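Local atomic coordinates of aminotransferase, class V family protein (Trichomonas vaginalis, PDB entry 5F8V), a protein that probably catalyses the pyridoxal-phosphate-dependent transamination between O-phospho-L-serine and 2-oxoglutarate, a step of L-serine biosynthesis. Residues C154-Q166 with I295-F307. Numbering follows the deposited sequence.
Sequences CDNETIQGIEFQQ and IKPEWRSRMNMPF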
loop_
_atom_site.group_PDB
_atom_site.type_symbol
_atom_site.label_atom_id
_atom_site.label_comp_id
_atom_site.label_asym_id
_atom_site.label_seq_id
_atom_site.Cartn_x
_atom_site.Cartn_y
_atom_site.Cartn_z
ATOM N N CYS A 154 -9.432 11.267 -16.931
ATOM C CA CYS A 154 -8.056 11.433 -16.477
ATOM C C CYS A 154 -7.591 12.847 -16.792
ATOM O O CYS A 154 -7.519 13.250 -17.960
ATOM C CB CYS A 154 -7.149 10.431 -17.171
ATOM S SG CYS A 154 -5.475 10.453 -16.535
ATOM N N ASP A 155 -7.291 13.607 -15.748
ATOM C CA ASP A 155 -6.917 15.005 -15.932
ATOM C C ASP A 155 -5.583 15.153 -16.666
ATOM O O ASP A 155 -5.410 16.100 -17.422
ATOM C CB ASP A 155 -6.874 15.733 -14.586
ATOM C CG ASP A 155 -7.062 17.223 -14.731
ATOM O OD1 ASP A 155 -8.024 17.643 -15.397
ATOM O OD2 ASP A 155 -6.248 17.978 -14.176
ATOM N N ASN A 156 -4.654 14.219 -16.449
ATOM C CA ASN A 156 -3.362 14.233 -17.140
ATOM C C ASN A 156 -2.934 12.834 -17.592
ATOM O O ASN A 156 -2.608 11.979 -16.765
ATOM C CB ASN A 156 -2.285 14.870 -16.250
ATOM C CG ASN A 156 -0.944 14.968 -16.952
ATOM O OD1 ASN A 156 -0.765 15.771 -17.869
ATOM N ND2 ASN A 156 -0.015 14.103 -16.571
ATOM N N GLU A 157 -2.951 12.594 -18.903
ATOM C CA GLU A 157 -2.535 11.289 -19.436
ATOM C C GLU A 157 -1.017 11.276 -19.599
ATOM O O GLU A 157 -0.456 12.026 -20.393
ATOM C CB GLU A 157 -3.268 10.952 -20.736
ATOM C CG GLU A 157 -4.715 10.539 -20.518
ATOM C CD GLU A 157 -4.901 9.124 -19.985
ATOM O OE1 GLU A 157 -3.902 8.394 -19.811
ATOM O OE2 GLU A 157 -6.068 8.713 -19.746
ATOM N N THR A 158 -0.377 10.429 -18.800
ATOM C CA THR A 158 1.068 10.410 -18.592
ATOM C C THR A 158 1.839 9.969 -19.855
ATOM O O THR A 158 2.897 10.530 -20.182
ATOM C CB THR A 158 1.375 9.483 -17.381
ATOM O OG1 THR A 158 0.447 9.781 -16.326
ATOM C CG2 THR A 158 2.753 9.661 -16.833
ATOM N N ILE A 159 1.290 8.997 -20.577
ATOM C CA ILE A 159 1.959 8.419 -21.752
ATOM C C ILE A 159 1.745 9.276 -23.013
ATOM O O ILE A 159 2.662 9.436 -23.826
ATOM C CB ILE A 159 1.507 6.955 -21.976
ATOM C CG1 ILE A 159 1.864 6.111 -20.749
ATOM C CG2 ILE A 159 2.142 6.365 -23.235
ATOM C CD1 ILE A 159 1.116 4.798 -20.658
ATOM N N GLN A 160 0.537 9.813 -23.167
ATOM C CA GLN A 160 0.192 10.634 -24.329
ATOM C C GLN A 160 0.578 12.112 -24.154
ATOM O O GLN A 160 0.735 12.829 -25.141
ATOM C CB GLN A 160 -1.294 10.514 -24.640
ATOM C CG GLN A 160 -1.713 9.168 -25.219
ATOM C CD GLN A 160 -1.811 8.057 -24.192
ATOM O OE1 GLN A 160 -2.132 8.287 -23.030
ATOM N NE2 GLN A 160 -1.539 6.842 -24.623
ATOM N N GLY A 161 0.737 12.567 -22.916
ATOM C CA GLY A 161 0.999 13.987 -22.649
ATOM C C GLY A 161 -0.171 14.903 -22.990
ATOM O O GLY A 161 0.036 16.000 -23.504
ATOM N N ILE A 162 -1.388 14.439 -22.702
ATOM C CA ILE A 162 -2.638 15.204 -22.912
ATOM C C ILE A 162 -3.214 15.611 -21.543
ATOM O O ILE A 162 -3.528 14.748 -20.738
ATOM C CB ILE A 162 -3.671 14.377 -23.705
ATOM C CG1 ILE A 162 -3.084 14.016 -25.082
ATOM C CG2 ILE A 162 -4.983 15.149 -23.885
ATOM C CD1 ILE A 162 -3.994 13.220 -25.991
ATOM N N GLU A 163 -3.337 16.915 -21.300
ATOM C CA GLU A 163 -3.799 17.461 -20.020
ATOM C C GLU A 163 -4.929 18.444 -20.250
ATOM O O GLU A 163 -4.893 19.232 -21.191
ATOM C CB GLU A 163 -2.659 18.179 -19.281
ATOM C CG GLU A 163 -2.967 18.562 -17.830
ATOM C CD GLU A 163 -1.760 19.109 -17.075
ATOM O OE1 GLU A 163 -0.969 19.877 -17.661
ATOM O OE2 GLU A 163 -1.591 18.772 -15.883
ATOM N N PHE A 164 -5.925 18.401 -19.373
ATOM C CA PHE A 164 -7.038 19.334 -19.417
ATOM C C PHE A 164 -6.606 20.612 -18.749
ATOM O O PHE A 164 -5.998 20.563 -17.680
ATOM C CB PHE A 164 -8.244 18.779 -18.664
ATOM C CG PHE A 164 -8.981 17.713 -19.402
ATOM C CD1 PHE A 164 -10.213 17.986 -19.999
ATOM C CD2 PHE A 164 -8.462 16.430 -19.493
ATOM C CE1 PHE A 164 -10.902 16.999 -20.679
ATOM C CE2 PHE A 164 -9.147 15.438 -20.168
ATOM C CZ PHE A 164 -10.376 15.719 -20.754
ATOM N N GLN A 165 -6.925 21.751 -19.353
ATOM C CA GLN A 165 -6.653 23.051 -18.727
ATOM C C GLN A 165 -7.708 23.421 -17.670
ATOM O O GLN A 165 -7.390 24.099 -16.693
ATOM C CB GLN A 165 -6.532 24.150 -19.788
ATOM C CG GLN A 165 -5.390 23.896 -20.762
ATOM C CD GLN A 165 -5.026 25.110 -21.600
ATOM O OE1 GLN A 165 -5.896 25.879 -22.013
ATOM N NE2 GLN A 165 -3.730 25.284 -21.864
ATOM N N GLN A 166 -8.948 22.975 -17.878
ATOM C CA GLN A 166 -10.052 23.186 -16.932
ATOM C C GLN A 166 -10.946 21.948 -16.896
ATOM O O GLN A 166 -10.903 21.135 -17.818
ATOM C CB GLN A 166 -10.862 24.428 -17.331
ATOM C CG GLN A 166 -11.647 24.285 -18.631
ATOM C CD GLN A 166 -11.919 25.613 -19.318
ATOM O OE1 GLN A 166 -13.064 26.066 -19.394
ATOM N NE2 GLN A 166 -10.865 26.241 -19.830
ATOM N N ILE A 295 0.860 16.980 -29.955
ATOM C CA ILE A 295 -0.276 17.354 -29.117
ATOM C C ILE A 295 -0.546 18.839 -29.328
ATOM O O ILE A 295 0.379 19.652 -29.300
ATOM C CB ILE A 295 -0.030 17.047 -27.624
ATOM C CG1 ILE A 295 0.331 15.561 -27.416
ATOM C CG2 ILE A 295 -1.240 17.448 -26.778
ATOM C CD1 ILE A 295 -0.608 14.558 -28.048
ATOM N N LYS A 296 -1.811 19.186 -29.563
ATOM C CA LYS A 296 -2.183 20.589 -29.762
ATOM C C LYS A 296 -1.853 21.386 -28.503
ATOM O O LYS A 296 -2.006 20.863 -27.400
ATOM C CB LYS A 296 -3.666 20.731 -30.123
ATOM C CG LYS A 296 -3.989 20.274 -31.539
ATOM C CD LYS A 296 -5.455 20.477 -31.893
ATOM C CE LYS A 296 -5.805 19.736 -33.180
ATOM N NZ LYS A 296 -7.246 19.852 -33.549
ATOM N N PRO A 297 -1.368 22.639 -28.662
ATOM C CA PRO A 297 -0.870 23.434 -27.523
ATOM C C PRO A 297 -1.864 23.572 -26.361
ATOM O O PRO A 297 -1.456 23.563 -25.197
ATOM C CB PRO A 297 -0.553 24.807 -28.150
ATOM C CG PRO A 297 -1.299 24.833 -29.446
ATOM C CD PRO A 297 -1.342 23.416 -29.918
ATOM N N GLU A 298 -3.149 23.679 -26.682
ATOM C CA GLU A 298 -4.204 23.745 -25.666
ATOM C C GLU A 298 -4.365 22.459 -24.825
ATOM O O GLU A 298 -4.931 22.510 -23.734
ATOM C CB GLU A 298 -5.544 24.167 -26.295
ATOM C CG GLU A 298 -6.207 23.141 -27.216
ATOM C CD GLU A 298 -5.934 23.347 -28.702
ATOM O OE1 GLU A 298 -6.819 22.946 -29.493
ATOM O OE2 GLU A 298 -4.855 23.893 -29.078
ATOM N N TRP A 299 -3.875 21.321 -25.330
ATOM C CA TRP A 299 -3.906 20.037 -24.603
ATOM C C TRP A 299 -2.530 19.515 -24.119
ATOM O O TRP A 299 -2.454 18.417 -23.554
ATOM C CB TRP A 299 -4.554 18.977 -25.490
ATOM C CG TRP A 299 -5.938 19.326 -25.933
ATOM C CD1 TRP A 299 -6.354 19.567 -27.213
ATOM C CD2 TRP A 299 -7.091 19.473 -25.100
ATOM N NE1 TRP A 299 -7.696 19.854 -27.228
ATOM C CE2 TRP A 299 -8.177 19.802 -25.944
ATOM C CE3 TRP A 299 -7.316 19.355 -23.721
ATOM C CZ2 TRP A 299 -9.473 20.025 -25.452
ATOM C CZ3 TRP A 299 -8.612 19.570 -23.229
ATOM C CH2 TRP A 299 -9.673 19.907 -24.098
ATOM N N ARG A 300 -1.461 20.287 -24.303
ATOM C CA ARG A 300 -0.122 19.827 -23.926
ATOM C C ARG A 300 0.070 19.775 -22.409
ATOM O O ARG A 300 -0.166 20.757 -21.711
ATOM C CB ARG A 300 0.970 20.685 -24.563
ATOM C CG ARG A 300 1.294 20.270 -25.985
ATOM C CD ARG A 300 2.372 21.146 -26.603
ATOM N NE ARG A 300 2.974 20.510 -27.782
ATOM C CZ ARG A 300 3.901 21.072 -28.554
ATOM N NH1 ARG A 300 4.347 22.300 -28.307
ATOM N NH2 ARG A 300 4.387 20.398 -29.594
ATOM N N SER A 301 0.497 18.610 -21.926
ATOM C CA SER A 301 0.776 18.398 -20.517
ATOM C C SER A 301 1.976 19.212 -20.049
ATOM O O SER A 301 2.973 19.343 -20.772
ATOM C CB SER A 301 1.022 16.913 -20.258
ATOM O OG SER A 301 1.384 16.647 -18.918
ATOM N N ARG A 302 1.858 19.767 -18.839
ATOM C CA ARG A 302 2.986 20.394 -18.166
ATOM C C ARG A 302 3.876 19.345 -17.505
ATOM O O ARG A 302 5.018 19.640 -17.196
ATOM C CB ARG A 302 2.522 21.376 -17.081
ATOM C CG ARG A 302 1.659 22.538 -17.568
ATOM C CD ARG A 302 0.821 23.152 -16.443
ATOM N NE ARG A 302 0.060 22.106 -15.758
ATOM C CZ ARG A 302 0.178 21.752 -14.476
ATOM N NH1 ARG A 302 0.965 22.418 -13.631
ATOM N NH2 ARG A 302 -0.544 20.724 -14.022
ATOM N N MET A 303 3.337 18.150 -17.255
ATOM C CA MET A 303 3.980 17.126 -16.430
ATOM C C MET A 303 4.710 16.056 -17.243
ATOM O O MET A 303 5.735 15.547 -16.804
ATOM C CB MET A 303 2.934 16.430 -15.553
ATOM C CG MET A 303 2.171 17.324 -14.577
ATOM S SD MET A 303 3.166 17.868 -13.161
ATOM C CE MET A 303 3.711 19.456 -13.773
ATOM N N ASN A 304 4.163 15.691 -18.402
ATOM C CA ASN A 304 4.722 14.628 -19.234
ATOM C C ASN A 304 4.789 15.106 -20.675
ATOM O O ASN A 304 3.765 15.447 -21.273
ATOM C CB ASN A 304 3.870 13.363 -19.127
ATOM C CG ASN A 304 3.631 12.933 -17.686
ATOM O OD1 ASN A 304 2.638 13.337 -17.070
ATOM N ND2 ASN A 304 4.566 12.151 -17.121
ATOM N N MET A 305 6.000 15.145 -21.222
ATOM C CA MET A 305 6.255 15.719 -22.526
ATOM C C MET A 305 6.828 14.643 -23.427
ATOM O O MET A 305 8.047 14.525 -23.525
ATOM C CB MET A 305 7.240 16.885 -22.383
ATOM C CG MET A 305 6.599 18.115 -21.767
ATOM S SD MET A 305 7.534 18.905 -20.470
ATOM C CE MET A 305 7.019 17.984 -19.028
ATOM N N PRO A 306 5.951 13.836 -24.069
ATOM C CA PRO A 306 6.477 12.908 -25.066
ATOM C C PRO A 306 7.020 13.659 -26.274
ATOM O O PRO A 306 6.609 14.790 -26.558
ATOM C CB PRO A 306 5.276 12.027 -25.444
ATOM C CG PRO A 306 4.071 12.727 -24.930
ATOM C CD PRO A 306 4.500 13.690 -23.866
ATOM N N PHE A 307 7.988 13.044 -26.935
ATOM C CA PHE A 307 8.491 13.537 -28.213
ATOM C C PHE A 307 9.199 12.407 -28.942
ATOM O O PHE A 307 9.619 11.426 -28.336
ATOM C CB PHE A 307 9.383 14.779 -28.052
ATOM C CG PHE A 307 10.594 14.584 -27.173
ATOM C CD1 PHE A 307 10.491 14.653 -25.787
ATOM C CD2 PHE A 307 11.855 14.399 -27.735
ATOM C CE1 PHE A 307 11.609 14.511 -24.982
ATOM C CE2 PHE A 307 12.981 14.248 -26.935
ATOM C CZ PHE A 307 12.864 14.312 -25.557
HETATM O O HOH W 1 -3.034 21.590 -21.307
#
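A chi1 of -169° swings Glu163 CG to the side opposite its own amide nitrogen, and the extended chain beyond passes from a CB lying alongside Ser301 to a carboxylate that meets Arg302, whose own chain bends at chi3 (-53°) to present the guanidinium side-on. The two planes lie 16° apart, and the salt bridge is bidentate: Arg302 NE donates to Glu163 OE1 at 3.1 Å and Arg302 NH2 to Glu163 OE2 at 2.9 Å, both on the syn side but tilted out of the carboxylate plane. OE1 also accepts from the backbone N of Arg302, which arrives from the opposite face, so three bonds fix the rotation of the carboxylate. Asp271 forms a salt bridge with Arg302 NH1, and Ser184 is a second partner of NH2.

A second polar cluster centres on Ser301. Its OG donates to Asn156 OD1 at 2.5 Å, in the carbonyl plane and on a lone pair, while accepting from the backbone N atoms of Met303 and Asn304, as in an ST turn and ST motif. Asn156 ND2 gives a hydrogen to Asn304 OD1 (2.8 Å), exactly in its own amide plane; Ser180 is a further partner of that nitrogen.

Backbone bonds from Glu163 N to Trp299 O (2.8 Å) and from Ser301 N to Gly161 O (3.1 Å) bracket a single bridge between Ile162 and Arg300. Beside it, Trp299 turns its edge to the face of Phe164, centroids 5.5 Å apart. Pro306 CG packs on Gln160 O at 3.3 Å, while its CD lies against Gly161 CA.

Gly161 and Ile162 both face Glu157, a G1 beta bulge in the hairpin 156-163. The hydroxyl of Thr158, in its turn, is bonded to Ser180 and to O3 of the lysine-bound cofactor at position 202, so the contact joins 295-307 to a cofactor-binding hairpin in this class-V aminotransferase fold.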